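Local coordinates for protein peptidoglycan D,D-transpeptidase PbpA (Mycobacterium tuberculosis, PDB 3UN7) that probably cross-links peptidoglycan of the cell wall as a penicillin-binding D,D-transpeptidase and probably takes part in regulating cell length, at residues V390-T396 / Y414-A420. Residues are numbered along the deposited sequence.
Sequences VQIASKT and YIAFAPA
An antiparallel beta hairpin, strands 393-399 and 411-418, forms one edge of the five-stranded sheet of the penicillin-binding transpeptidase domain; this contact is its end remote from the turn. Strand 393-399 is outermost, and strand 411-418 also pairs with strand 425-431. The axes of 393-396 and 414-418 approach to 4.7 Å and run antiparallel at 177°. Ala393–Phe417 and Lys395–Ile415 are hydrogen-bonded pairs: Ala393 N to Phe417 O 3.0 Å, Phe417 N to Ala393 O 2.8 Å, Lys395 N to Ile415 O 2.8 Å, Ile415 N to Lys395 O 3.0 Å. Between and beyond them lie the non-hydrogen-bonded pairs Ser394–Ala416 (CA to CA 4.0 Å) and Thr396–Tyr414. Lys395 and Thr396 open the KTG motif of this family, and the Lys395 side chain lies about 4 Å from that of Ser193, the probable acyl-ester nucleophile; its NZ is hydrogen-bonded to Ser252 OG. On the sheet face of Ser394 and Tyr414, the tyrosine (chi1 t) lies back across the neighbouring strand, its CD1 edge 3.2 Å from Thr396 CG2, while Ser394 OG and Tyr414 OH are both hydrogen-bonded to Glu378 of helix 364-379. A cis peptide before Pro419 turns the chain so that Ala420 N meets Gln391 O at 2.8 Å. On the opposite face, Phe417 (chi1 p) sets its ring against Ala393, whose CB stands 3.7 Å from the ring centroid in a CH-pi contact.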
loop_
_atom_site.group_PDB
_atom_site.type_symbol
_atom_site.label_atom_id
_atom_site.label_comp_id
_atom_site.label_asym_id
_atom_site.label_seq_id
_atom_site.Cartn_x
_atom_site.Cartn_y
_atom_site.Cartn_z
ATOM N N VAL A 390 -13.820 -18.704 0.244
ATOM C CA VAL A 390 -12.880 -17.784 0.855
ATOM C C VAL A 390 -13.646 -16.598 1.413
ATOM O O VAL A 390 -14.301 -15.842 0.680
ATOM C CB VAL A 390 -11.738 -17.338 -0.110
ATOM C CG1 VAL A 390 -10.974 -16.158 0.472
ATOM C CG2 VAL A 390 -10.764 -18.492 -0.382
ATOM N N GLN A 391 -13.579 -16.472 2.730
ATOM C CA GLN A 391 -14.210 -15.375 3.442
ATOM C C GLN A 391 -13.245 -14.195 3.497
ATOM O O GLN A 391 -12.109 -14.330 3.955
ATOM C CB GLN A 391 -14.579 -15.820 4.858
ATOM C CG GLN A 391 -15.459 -14.848 5.600
ATOM C CD GLN A 391 -15.735 -15.292 7.023
ATOM O OE1 GLN A 391 -14.810 -15.579 7.794
ATOM N NE2 GLN A 391 -17.011 -15.343 7.384
ATOM N N ILE A 392 -13.706 -13.046 3.025
ATOM C CA ILE A 392 -12.858 -11.857 2.948
ATOM C C ILE A 392 -13.399 -10.844 3.947
ATOM O O ILE A 392 -14.616 -10.665 4.035
ATOM C CB ILE A 392 -12.877 -11.246 1.524
ATOM C CG1 ILE A 392 -12.246 -12.200 0.514
ATOM C CG2 ILE A 392 -12.154 -9.888 1.481
ATOM C CD1 ILE A 392 -12.371 -11.729 -0.938
ATOM N N ALA A 393 -12.501 -10.224 4.710
ATOM C CA ALA A 393 -12.832 -9.095 5.558
ATOM C C ALA A 393 -12.344 -7.882 4.787
ATOM O O ALA A 393 -11.199 -7.865 4.330
ATOM C CB ALA A 393 -12.096 -9.191 6.896
ATOM N N SER A 394 -13.186 -6.866 4.651
ATOM C CA SER A 394 -12.800 -5.717 3.857
ATOM C C SER A 394 -13.430 -4.417 4.331
ATOM O O SER A 394 -14.326 -4.413 5.172
ATOM C CB SER A 394 -13.186 -5.961 2.392
ATOM O OG SER A 394 -14.593 -5.824 2.220
ATOM N N LYS A 395 -12.946 -3.310 3.765
ATOM C CA LYS A 395 -13.621 -2.025 3.849
ATOM C C LYS A 395 -13.421 -1.315 2.507
ATOM O O LYS A 395 -12.281 -1.088 2.098
ATOM C CB LYS A 395 -13.058 -1.174 4.992
ATOM C CG LYS A 395 -13.858 0.118 5.250
ATOM C CD LYS A 395 -15.179 -0.199 5.959
ATOM C CE LYS A 395 -16.074 1.028 6.122
ATOM N NZ LYS A 395 -16.555 1.543 4.815
ATOM N N THR A 396 -14.518 -0.971 1.824
ATOM C CA THR A 396 -14.404 -0.202 0.579
ATOM C C THR A 396 -14.930 1.203 0.794
ATOM O O THR A 396 -15.938 1.407 1.480
ATOM C CB THR A 396 -15.063 -0.888 -0.671
ATOM O OG1 THR A 396 -16.312 -0.279 -0.986
ATOM C CG2 THR A 396 -15.266 -2.353 -0.475
ATOM N N TYR A 414 -9.963 0.122 -1.486
ATOM C CA TYR A 414 -10.400 -1.160 -0.936
ATOM C C TYR A 414 -9.259 -1.653 -0.069
ATOM O O TYR A 414 -8.131 -1.738 -0.531
ATOM C CB TYR A 414 -10.640 -2.152 -2.063
ATOM C CG TYR A 414 -11.148 -3.540 -1.679
ATOM C CD1 TYR A 414 -12.483 -3.747 -1.317
ATOM C CD2 TYR A 414 -10.304 -4.651 -1.755
ATOM C CE1 TYR A 414 -12.958 -5.027 -1.018
ATOM C CE2 TYR A 414 -10.754 -5.917 -1.463
ATOM C CZ TYR A 414 -12.070 -6.102 -1.080
ATOM O OH TYR A 414 -12.487 -7.372 -0.805
ATOM N N ILE A 415 -9.539 -1.947 1.195
ATOM C CA ILE A 415 -8.559 -2.612 2.048
ATOM C C ILE A 415 -9.172 -3.911 2.561
ATOM O O ILE A 415 -10.374 -3.963 2.822
ATOM C CB ILE A 415 -8.019 -1.710 3.192
ATOM C CG1 ILE A 415 -9.137 -1.247 4.141
ATOM C CG2 ILE A 415 -7.294 -0.483 2.606
ATOM C CD1 ILE A 415 -8.604 -0.651 5.456
ATOM N N ALA A 416 -8.359 -4.963 2.667
ATOM C CA ALA A 416 -8.933 -6.289 2.908
ATOM C C ALA A 416 -7.919 -7.299 3.378
ATOM O O ALA A 416 -6.717 -7.096 3.241
ATOM C CB ALA A 416 -9.646 -6.805 1.644
ATOM N N PHE A 417 -8.419 -8.372 3.975
ATOM C CA PHE A 417 -7.595 -9.530 4.281
ATOM C C PHE A 417 -8.403 -10.817 4.179
ATOM O O PHE A 417 -9.628 -10.791 4.224
ATOM C CB PHE A 417 -6.865 -9.373 5.626
ATOM C CG PHE A 417 -7.764 -9.202 6.809
ATOM C CD1 PHE A 417 -8.183 -10.313 7.541
ATOM C CD2 PHE A 417 -8.151 -7.923 7.236
ATOM C CE1 PHE A 417 -8.995 -10.153 8.670
ATOM C CE2 PHE A 417 -8.958 -7.760 8.363
ATOM C CZ PHE A 417 -9.379 -8.877 9.080
ATOM N N ALA A 418 -7.708 -11.936 4.007
ATOM C CA ALA A 418 -8.354 -13.211 3.750
ATOM C C ALA A 418 -7.342 -14.346 3.933
ATOM O O ALA A 418 -6.151 -14.103 3.825
ATOM C CB ALA A 418 -8.919 -13.234 2.315
ATOM N N PRO A 419 -7.809 -15.576 4.256
ATOM C CA PRO A 419 -9.167 -15.892 4.694
ATOM C C PRO A 419 -9.392 -15.188 6.013
ATOM O O PRO A 419 -8.462 -15.108 6.824
ATOM C CB PRO A 419 -9.126 -17.414 4.918
ATOM C CG PRO A 419 -7.974 -17.892 4.115
ATOM C CD PRO A 419 -6.966 -16.784 4.204
ATOM N N ALA A 420 -10.589 -14.661 6.238
ATOM C CA ALA A 420 -10.799 -13.773 7.371
ATOM C C ALA A 420 -10.470 -14.413 8.714
ATOM O O ALA A 420 -10.057 -13.718 9.645
ATOM C CB ALA A 420 -12.232 -13.226 7.378
#